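Local coordinates for protein ribulose bisphosphate carboxylase (Pyrococcus horikoshii, PDB 2D69) that probably catalyses the carboxylation of ribulose 1,5-bisphosphate to two molecules of 3-phosphoglycerate, within an archaeal pathway of AMP degradation, at residues I275-A280 / D308-G313; L184-E189 / Y248-I253; A43-S48 / M112-N117. All coordinates share one frame; numbering follows the deposited sequence.

Interaction 1 (I275-A280 / D308-G313); sequences IHAHRA and DQIHTG. With SO4 (sulfate ion), chain F.
I275 and D308 open the contact with two hydrogen bonds: I275 N gives a nearly straight one to D308 OD2 (2.8 Å), on the anti side of the carboxylate, and I275 O receives D308 N. CG of H276 anti to the backbone N (chi1 176°) turns the ring toward Q309, where ND1 donates within the ring plane to a lone pair of Q309 OE1, 2.7 Å away; Q309 NE2 is hydrogen-bonded to Y248 OH. H276 NE2 lies 3.2 Å from H311 NE2. A277 N bonds to Q309 O (3.0 Å), and A277 CB packs on I310 CG1 at the other face of the sheet. H278 offers a ring face to the edge of H311, the planes 51° apart, and its own ND1 takes the N-H of A280, which limits its rotation. R279 runs extended past H311, a guanidinium face over the backbone of H311 and T312, while NE and NH2 hydrogen-bond to sulfate O3 and O2, NE at 3.0 Å from O3. These neighbouring parallel strands of the TIM barrel carry at their C-terminal ends the predicted proton acceptor H278 and predicted substrate ligands R279 and H311, consistent with the sulfate marking an anion position in the active site.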
loop_
_atom_site.group_PDB
_atom_site.type_symbol
_atom_site.label_atom_id
_atom_site.label_comp_id
_atom_site.label_asym_id
_atom_site.label_seq_id
_atom_site.Cartn_x
_atom_site.Cartn_y
_atom_site.Cartn_z
ATOM N N ILE A 275 4.715 -1.826 -29.458
ATOM C CA ILE A 275 4.409 -3.248 -29.540
ATOM C C ILE A 275 4.679 -3.758 -30.963
ATOM O O ILE A 275 4.201 -3.212 -31.953
ATOM C CB ILE A 275 2.962 -3.550 -29.169
ATOM C CG1 ILE A 275 2.653 -3.166 -27.715
ATOM C CG2 ILE A 275 2.652 -5.022 -29.319
ATOM C CD1 ILE A 275 1.193 -3.207 -27.353
ATOM N N HIS A 276 5.508 -4.781 -31.032
ATOM C CA HIS A 276 5.751 -5.531 -32.230
ATOM C C HIS A 276 4.938 -6.814 -32.099
ATOM O O HIS A 276 5.145 -7.600 -31.192
ATOM C CB HIS A 276 7.230 -5.861 -32.387
ATOM C CG HIS A 276 7.502 -6.722 -33.581
ATOM N ND1 HIS A 276 7.952 -6.210 -34.776
ATOM C CD2 HIS A 276 7.329 -8.051 -33.774
ATOM C CE1 HIS A 276 8.067 -7.201 -35.649
ATOM N NE2 HIS A 276 7.666 -8.325 -35.075
ATOM N N ALA A 277 3.995 -7.006 -33.002
ATOM C CA ALA A 277 3.150 -8.179 -32.953
ATOM C C ALA A 277 3.702 -9.227 -33.904
ATOM O O ALA A 277 3.850 -8.997 -35.111
ATOM C CB ALA A 277 1.737 -7.813 -33.334
ATOM N N HIS A 278 3.990 -10.382 -33.343
ATOM C CA HIS A 278 4.329 -11.573 -34.082
ATOM C C HIS A 278 3.037 -12.351 -34.192
ATOM O O HIS A 278 2.248 -12.410 -33.256
ATOM C CB HIS A 278 5.412 -12.364 -33.362
ATOM C CG HIS A 278 6.039 -13.420 -34.207
ATOM N ND1 HIS A 278 5.301 -14.399 -34.846
ATOM C CD2 HIS A 278 7.338 -13.634 -34.558
ATOM C CE1 HIS A 278 6.116 -15.159 -35.571
ATOM N NE2 HIS A 278 7.360 -14.734 -35.392
ATOM N N ARG A 279 2.799 -12.927 -35.339
ATOM C CA ARG A 279 1.499 -13.548 -35.593
ATOM C C ARG A 279 1.555 -15.066 -35.573
ATOM O O ARG A 279 0.638 -15.737 -36.086
ATOM C CB ARG A 279 0.978 -13.050 -36.939
ATOM C CG ARG A 279 1.888 -13.400 -38.113
ATOM C CD ARG A 279 1.351 -12.844 -39.384
ATOM N NE ARG A 279 2.066 -13.315 -40.541
ATOM C CZ ARG A 279 1.586 -13.315 -41.786
ATOM N NH1 ARG A 279 0.345 -12.911 -42.034
ATOM N NH2 ARG A 279 2.343 -13.803 -42.787
ATOM N N ALA A 280 2.615 -15.659 -35.009
ATOM C CA ALA A 280 2.681 -17.134 -34.982
ATOM C C ALA A 280 1.331 -17.748 -34.568
ATOM O O ALA A 280 0.694 -17.265 -33.631
ATOM C CB ALA A 280 3.774 -17.609 -34.043
ATOM N N ASP A 308 2.038 -1.547 -32.913
ATOM C CA ASP A 308 2.723 -0.514 -33.709
ATOM C C ASP A 308 3.333 -1.020 -35.015
ATOM O O ASP A 308 3.638 -0.220 -35.953
ATOM C CB ASP A 308 3.805 0.111 -32.867
ATOM C CG ASP A 308 3.249 0.787 -31.667
ATOM O OD1 ASP A 308 2.888 1.977 -31.806
ATOM O OD2 ASP A 308 3.154 0.211 -30.554
ATOM N N GLN A 309 3.519 -2.340 -35.070
ATOM C CA GLN A 309 4.052 -3.036 -36.258
ATOM C C GLN A 309 3.611 -4.492 -36.224
ATOM O O GLN A 309 3.409 -5.063 -35.152
ATOM C CB GLN A 309 5.575 -2.913 -36.410
ATOM C CG GLN A 309 6.367 -3.297 -35.251
ATOM C CD GLN A 309 7.806 -2.808 -35.334
ATOM O OE1 GLN A 309 8.745 -3.623 -35.248
ATOM N NE2 GLN A 309 7.980 -1.537 -35.447
ATOM N N ILE A 310 3.374 -5.062 -37.381
ATOM C CA ILE A 310 2.881 -6.449 -37.439
ATOM C C ILE A 310 3.308 -7.100 -38.756
ATOM O O ILE A 310 3.337 -6.443 -39.813
ATOM C CB ILE A 310 1.322 -6.507 -37.267
ATOM C CG1 ILE A 310 0.809 -7.933 -37.177
ATOM C CG2 ILE A 310 0.642 -5.822 -38.411
ATOM C CD1 ILE A 310 -0.615 -8.030 -36.724
ATOM N N HIS A 311 3.667 -8.382 -38.657
ATOM C CA HIS A 311 4.066 -9.214 -39.789
ATOM C C HIS A 311 2.887 -9.353 -40.701
ATOM O O HIS A 311 1.834 -9.701 -40.215
ATOM C CB HIS A 311 4.464 -10.630 -39.296
ATOM C CG HIS A 311 5.772 -10.676 -38.553
ATOM N ND1 HIS A 311 6.986 -10.788 -39.197
ATOM C CD2 HIS A 311 6.054 -10.660 -37.226
ATOM C CE1 HIS A 311 7.961 -10.799 -38.296
ATOM N NE2 HIS A 311 7.422 -10.741 -37.093
ATOM N N THR A 312 3.056 -9.113 -42.003
ATOM C CA THR A 312 1.999 -9.393 -43.009
ATOM C C THR A 312 2.314 -10.388 -44.171
ATOM O O THR A 312 1.381 -10.734 -44.903
ATOM C CB THR A 312 1.545 -8.096 -43.650
ATOM O OG1 THR A 312 2.687 -7.426 -44.182
ATOM C CG2 THR A 312 0.986 -7.115 -42.576
ATOM N N GLY A 313 3.571 -10.798 -44.356
ATOM C CA GLY A 313 3.996 -11.578 -45.546
ATOM C C GLY A 313 4.879 -10.805 -46.541
ATOM O O GLY A 313 5.025 -9.606 -46.370
HETATM S S SO4 F . 5.717 -14.249 -40.976
HETATM O O1 SO4 F . 7.026 -14.731 -40.542
HETATM O O2 SO4 F . 5.057 -15.176 -41.898
HETATM O O3 SO4 F . 4.889 -14.097 -39.771
HETATM O O4 SO4 F . 5.933 -12.940 -41.610
HETATM O O HOH W 1 -1.069 -12.910 -44.882
#

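Interaction 2 (L184-E189 / Y248-I253)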
loop_
_atom_site.group_PDB
_atom_site.type_symbol
_atom_site.label_atom_id
_atom_site.label_comp_id
_atom_site.label_asym_id
_atom_site.label_seq_id
_atom_site.Cartn_x
_atom_site.Cartn_y
_atom_site.Cartn_z
ATOM N N LEU A 184 17.115 -3.308 -35.510
ATOM C CA LEU A 184 16.325 -4.021 -34.554
ATOM C C LEU A 184 16.740 -5.491 -34.397
ATOM O O LEU A 184 16.647 -6.286 -35.332
ATOM C CB LEU A 184 14.888 -3.943 -35.030
ATOM C CG LEU A 184 14.255 -2.563 -35.159
ATOM C CD1 LEU A 184 12.863 -2.719 -35.729
ATOM C CD2 LEU A 184 14.238 -1.856 -33.815
ATOM N N LEU A 185 17.264 -5.860 -33.225
ATOM C CA LEU A 185 17.474 -7.240 -32.889
ATOM C C LEU A 185 16.111 -7.785 -32.628
ATOM O O LEU A 185 15.272 -7.084 -32.060
ATOM C CB LEU A 185 18.318 -7.338 -31.640
ATOM C CG LEU A 185 18.583 -8.765 -31.123
ATOM C CD1 LEU A 185 19.418 -9.596 -32.107
ATOM C CD2 LEU A 185 19.230 -8.686 -29.767
ATOM N N LYS A 186 15.846 -9.022 -33.023
ATOM C CA LYS A 186 14.532 -9.592 -32.823
ATOM C C LYS A 186 14.649 -10.991 -32.246
ATOM O O LYS A 186 15.337 -11.832 -32.790
ATOM C CB LYS A 186 13.718 -9.579 -34.128
ATOM C CG LYS A 186 12.305 -10.137 -34.056
ATOM C CD LYS A 186 11.502 -10.039 -35.383
ATOM C CE LYS A 186 10.303 -11.059 -35.382
ATOM N NZ LYS A 186 10.492 -12.430 -34.640
ATOM N N ASP A 187 13.946 -11.251 -31.159
ATOM C CA ASP A 187 13.843 -12.611 -30.635
ATOM C C ASP A 187 12.891 -13.420 -31.487
ATOM O O ASP A 187 11.873 -12.892 -31.927
ATOM C CB ASP A 187 13.217 -12.627 -29.241
ATOM C CG ASP A 187 14.153 -12.165 -28.147
ATOM O OD1 ASP A 187 15.393 -12.057 -28.339
ATOM O OD2 ASP A 187 13.680 -11.886 -27.023
ATOM N N ASP A 188 13.163 -14.719 -31.591
ATOM C CA ASP A 188 12.259 -15.671 -32.160
ATOM C C ASP A 188 11.016 -15.802 -31.314
ATOM O O ASP A 188 11.067 -15.658 -30.108
ATOM C CB ASP A 188 12.901 -17.056 -32.231
ATOM C CG ASP A 188 12.106 -18.000 -33.089
ATOM O OD1 ASP A 188 11.414 -18.920 -32.545
ATOM O OD2 ASP A 188 12.110 -17.844 -34.338
ATOM N N GLU A 189 9.909 -16.130 -31.972
ATOM C CA GLU A 189 8.624 -16.301 -31.312
ATOM C C GLU A 189 8.608 -17.380 -30.229
ATOM O O GLU A 189 7.803 -17.332 -29.314
ATOM C CB GLU A 189 7.522 -16.545 -32.360
ATOM C CG GLU A 189 7.470 -17.934 -33.020
ATOM C CD GLU A 189 8.451 -18.149 -34.170
ATOM O OE1 GLU A 189 8.542 -19.323 -34.656
ATOM O OE2 GLU A 189 9.158 -17.180 -34.566
ATOM N N TYR A 248 10.622 -0.967 -26.982
ATOM C CA TYR A 248 9.839 -1.979 -27.703
ATOM C C TYR A 248 9.676 -3.292 -26.921
ATOM O O TYR A 248 10.571 -3.735 -26.240
ATOM C CB TYR A 248 10.600 -2.370 -28.975
ATOM C CG TYR A 248 10.408 -1.676 -30.322
ATOM C CD1 TYR A 248 11.470 -0.936 -30.919
ATOM C CD2 TYR A 248 9.290 -1.876 -31.064
ATOM C CE1 TYR A 248 11.365 -0.459 -32.217
ATOM C CE2 TYR A 248 9.160 -1.352 -32.347
ATOM C CZ TYR A 248 10.207 -0.655 -32.921
ATOM O OH TYR A 248 10.070 -0.205 -34.195
ATOM N N VAL A 249 8.508 -3.907 -27.031
ATOM C CA VAL A 249 8.322 -5.309 -26.682
ATOM C C VAL A 249 7.663 -5.996 -27.847
ATOM O O VAL A 249 6.882 -5.384 -28.596
ATOM C CB VAL A 249 7.487 -5.469 -25.380
ATOM C CG1 VAL A 249 8.185 -4.790 -24.255
ATOM C CG2 VAL A 249 6.089 -4.848 -25.502
ATOM N N MET A 250 7.926 -7.303 -27.955
ATOM C CA MET A 250 7.358 -8.153 -28.942
ATOM C C MET A 250 6.382 -9.089 -28.233
ATOM O O MET A 250 6.679 -9.632 -27.160
ATOM C CB MET A 250 8.450 -8.978 -29.620
ATOM C CG MET A 250 7.920 -10.295 -30.299
ATOM S SD MET A 250 9.286 -11.053 -31.226
ATOM C CE MET A 250 8.772 -12.668 -31.129
ATOM N N ILE A 251 5.221 -9.243 -28.813
ATOM C CA ILE A 251 4.223 -10.146 -28.274
ATOM C C ILE A 251 3.759 -11.045 -29.416
ATOM O O ILE A 251 3.455 -10.555 -30.486
ATOM C CB ILE A 251 3.043 -9.363 -27.684
ATOM C CG1 ILE A 251 3.494 -8.421 -26.546
ATOM C CG2 ILE A 251 1.994 -10.304 -27.126
ATOM C CD1 ILE A 251 2.381 -7.533 -25.986
ATOM N N ASP A 252 3.709 -12.341 -29.166
ATOM C CA ASP A 252 3.086 -13.322 -30.019
ATOM C C ASP A 252 1.554 -13.195 -29.798
ATOM O O ASP A 252 1.004 -13.810 -28.896
ATOM C CB ASP A 252 3.500 -14.786 -29.690
ATOM C CG ASP A 252 5.005 -15.088 -29.840
ATOM O OD1 ASP A 252 5.752 -14.272 -30.466
ATOM O OD2 ASP A 252 5.535 -16.159 -29.351
ATOM N N ILE A 253 0.873 -12.369 -30.582
ATOM C CA ILE A 253 -0.458 -11.941 -30.188
ATOM C C ILE A 253 -1.521 -12.967 -30.420
ATOM O O ILE A 253 -2.527 -12.905 -29.768
ATOM C CB ILE A 253 -0.900 -10.601 -30.831
ATOM C CG1 ILE A 253 -1.121 -10.730 -32.348
ATOM C CG2 ILE A 253 0.090 -9.499 -30.523
ATOM C CD1 ILE A 253 -1.724 -9.538 -32.934
#
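M250 reaches across to the chain at D187 to E189, with its methyl CE 3.2 Å from D187 O and 3.6 Å from E189 CA. K186 NZ passes 3.9 Å from M250 SD. This is a contact across the inside of the TIM barrel: strands 184-186 and 248-252 are not partners in the sheet but have strand 222-224 between them, so no strand-to-strand backbone pairing joins them, and side chains from 248-252 reach the backbone of 187-189. The M250 chain can span the gap because CG is anti to the backbone N (chi1 158°) and the rest is extended. At the N-terminal end of the strands, the L184 methyl CD2 rests 3.6 Å from Y248 CE1, the two side chains crossing at about a right angle. At the C-terminal end, D252 brings OD2 to 2.6 Å from E189 O and lays OD1 3.4 Å from E189 CB. An alanine in place of D252 would probably leave a gap beside E189 CB and O, with the backbone of this predicted magnesium ligand held less firmly.

The next shell fixes these groups. K162 forms salt bridges with both D188 and E189, S103 of a second subunit hydrogen-bonds to E189 O, and D187 is tied by R202 and Y223, which probably steadies the loop at 187-189 that M250 touches. K186, the predicted carbamate lysine, is unmodified in this model. A bend at chi4 (-33°) brings its NZ to D187 O, a hydrogen bond of 3.1 Å with the donor tilted 33° from the carbonyl plane.

Interaction 3 (A43-S48 / M112-N117); sequences AGRIAS and MKALKN
M112 runs extended as far as SD and then bends at chi3 (-62°), which swings its methyl toward I46 of the helix, while R45 sets CG anti to its carbonyl carbon (chi1 -76°) and stays extended to NE so that it lies along A114. M112 thus comes in at about a right angle to I46, with CE 3.9 Å from I46 CG1, and M112 SD is 3.7 Å from R45 O. The A114 methyl meets R45 part-way along the arm, CB being 3.6 Å from R45 CD, and lies over one face of the guanidinium. The polar end of that group is turned to E41, one helical turn back, where R45 NH2 and E41 OE1 form a salt bridge that probably steadies the arm along A114. Helix 39-49 packs here against the sheet of the N-terminal domain, and M112 to L115 form the type I beta turn, closed by a hydrogen bond from L115 N to M112 O (3.0 Å), that leads into strand 115-124. L115, the last residue of the turn, puts CD1 3.8 Å from I46 CG1, so the isoleucine is touched by two residues of the turn; Y30 and F32 of strand 26-34 and I86 of strand 81-88 also pack on it. No hydrogen bond joins the two segments. The turn also meets a second subunit, where R287 of that subunit donates to M112 O and K113 NZ bonds to the carbonyls of its M319 and A320.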
loop_
_atom_site.group_PDB
_atom_site.type_symbol
_atom_site.label_atom_id
_atom_site.label_comp_id
_atom_site.label_asym_id
_atom_site.label_seq_id
_atom_site.Cartn_x
_atom_site.Cartn_y
_atom_site.Cartn_z
ATOM N N ALA A 43 -27.264 -17.370 -44.381
ATOM C CA ALA A 43 -26.897 -16.003 -44.015
ATOM C C ALA A 43 -27.638 -15.556 -42.717
ATOM O O ALA A 43 -27.038 -14.972 -41.810
ATOM C CB ALA A 43 -27.181 -15.075 -45.181
ATOM N N GLY A 44 -28.925 -15.882 -42.648
ATOM C CA GLY A 44 -29.743 -15.662 -41.476
ATOM C C GLY A 44 -29.150 -16.312 -40.236
ATOM O O GLY A 44 -29.051 -15.666 -39.207
ATOM N N ARG A 45 -28.718 -17.565 -40.354
ATOM C CA ARG A 45 -28.074 -18.273 -39.274
ATOM C C ARG A 45 -26.832 -17.524 -38.765
ATOM O O ARG A 45 -26.582 -17.440 -37.545
ATOM C CB ARG A 45 -27.672 -19.664 -39.745
ATOM C CG ARG A 45 -28.886 -20.601 -39.816
ATOM C CD ARG A 45 -28.561 -21.946 -40.419
ATOM N NE ARG A 45 -29.766 -22.798 -40.598
ATOM C CZ ARG A 45 -30.192 -23.713 -39.719
ATOM N NH1 ARG A 45 -29.557 -23.918 -38.566
ATOM N NH2 ARG A 45 -31.299 -24.425 -39.978
ATOM N N ILE A 46 -26.060 -16.966 -39.686
ATOM C CA ILE A 46 -24.896 -16.172 -39.254
ATOM C C ILE A 46 -25.346 -14.949 -38.425
ATOM O O ILE A 46 -24.773 -14.658 -37.354
ATOM C CB ILE A 46 -24.033 -15.742 -40.441
ATOM C CG1 ILE A 46 -23.550 -16.987 -41.187
ATOM C CG2 ILE A 46 -22.789 -14.966 -39.915
ATOM C CD1 ILE A 46 -23.085 -16.719 -42.635
ATOM N N ALA A 47 -26.364 -14.244 -38.922
ATOM C CA ALA A 47 -26.810 -12.963 -38.313
ATOM C C ALA A 47 -27.408 -13.233 -36.925
ATOM O O ALA A 47 -27.198 -12.514 -35.918
ATOM C CB ALA A 47 -27.823 -12.290 -39.248
ATOM N N SER A 48 -28.149 -14.320 -36.894
ATOM C CA SER A 48 -28.806 -14.809 -35.700
ATOM C C SER A 48 -27.837 -15.189 -34.558
ATOM O O SER A 48 -27.945 -14.714 -33.419
ATOM C CB SER A 48 -29.586 -16.061 -36.100
ATOM O OG SER A 48 -30.224 -16.495 -34.974
ATOM N N MET A 112 -21.260 -23.865 -37.077
ATOM C CA MET A 112 -22.630 -24.195 -37.492
ATOM C C MET A 112 -22.680 -25.292 -38.543
ATOM O O MET A 112 -22.100 -25.160 -39.623
ATOM C CB MET A 112 -23.352 -22.937 -37.969
ATOM C CG MET A 112 -23.516 -21.965 -36.824
ATOM S SD MET A 112 -24.502 -20.520 -37.177
ATOM C CE MET A 112 -23.583 -19.731 -38.468
ATOM N N LYS A 113 -23.339 -26.393 -38.190
ATOM C CA LYS A 113 -23.555 -27.525 -39.097
ATOM C C LYS A 113 -24.112 -27.110 -40.479
ATOM O O LYS A 113 -23.813 -27.752 -41.475
ATOM C CB LYS A 113 -24.537 -28.552 -38.462
ATOM C CG LYS A 113 -24.087 -30.019 -38.612
ATOM C CD LYS A 113 -25.097 -31.036 -38.037
ATOM C CE LYS A 113 -24.762 -32.485 -38.518
ATOM N NZ LYS A 113 -25.542 -33.567 -37.841
ATOM N N ALA A 114 -24.927 -26.057 -40.538
ATOM C CA ALA A 114 -25.604 -25.684 -41.784
ATOM C C ALA A 114 -24.712 -24.850 -42.699
ATOM O O ALA A 114 -25.135 -24.456 -43.775
ATOM C CB ALA A 114 -26.888 -24.943 -41.496
ATOM N N LEU A 115 -23.495 -24.552 -42.260
ATOM C CA LEU A 115 -22.491 -23.964 -43.144
ATOM C C LEU A 115 -21.413 -24.984 -43.454
ATOM O O LEU A 115 -20.899 -25.655 -42.555
ATOM C CB LEU A 115 -21.847 -22.739 -42.517
ATOM C CG LEU A 115 -22.779 -21.617 -42.036
ATOM C CD1 LEU A 115 -21.966 -20.422 -41.596
ATOM C CD2 LEU A 115 -23.710 -21.235 -43.111
ATOM N N LYS A 116 -21.077 -25.128 -44.729
ATOM C CA LYS A 116 -19.960 -25.985 -45.118
ATOM C C LYS A 116 -18.677 -25.301 -44.695
ATOM O O LYS A 116 -17.742 -25.949 -44.230
ATOM C CB LYS A 116 -19.973 -26.254 -46.639
ATOM C CG LYS A 116 -19.362 -27.583 -47.068
ATOM C CD LYS A 116 -20.018 -28.204 -48.323
ATOM C CE LYS A 116 -19.038 -29.205 -49.005
ATOM N NZ LYS A 116 -19.694 -30.196 -49.972
ATOM N N ASN A 117 -18.633 -23.988 -44.897
ATOM C CA ASN A 117 -17.434 -23.206 -44.653
ATOM C C ASN A 117 -17.859 -21.775 -44.311
ATOM O O ASN A 117 -18.847 -21.293 -44.844
ATOM C CB ASN A 117 -16.569 -23.154 -45.909
ATOM C CG ASN A 117 -15.781 -24.446 -46.146
ATOM O OD1 ASN A 117 -14.962 -24.854 -45.312
ATOM N ND2 ASN A 117 -16.054 -25.113 -47.280
#

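From the N terminus, interaction 3 comes first: it closes a loop of some 60 residues in the N-terminal domain, joining helix 39-49 to the turn before strand 115-124. Interaction 2 then closes the stretch from 184-189 to 248-253, and interaction 1 the shorter one from 275-280 to 308-313, both in the catalytic barrel. The three follow in series; none nests in or crosses another. Interaction 3 stands alone, its nearest atoms about 20 Å from interaction 1 and about 23 Å from interaction 2. The two barrel contacts touch directly, through V249 O with H276 N, E189 with H278 and K186 with H311, strands 248-252 and 274-278 being sheet neighbours. All three reach a second subunit.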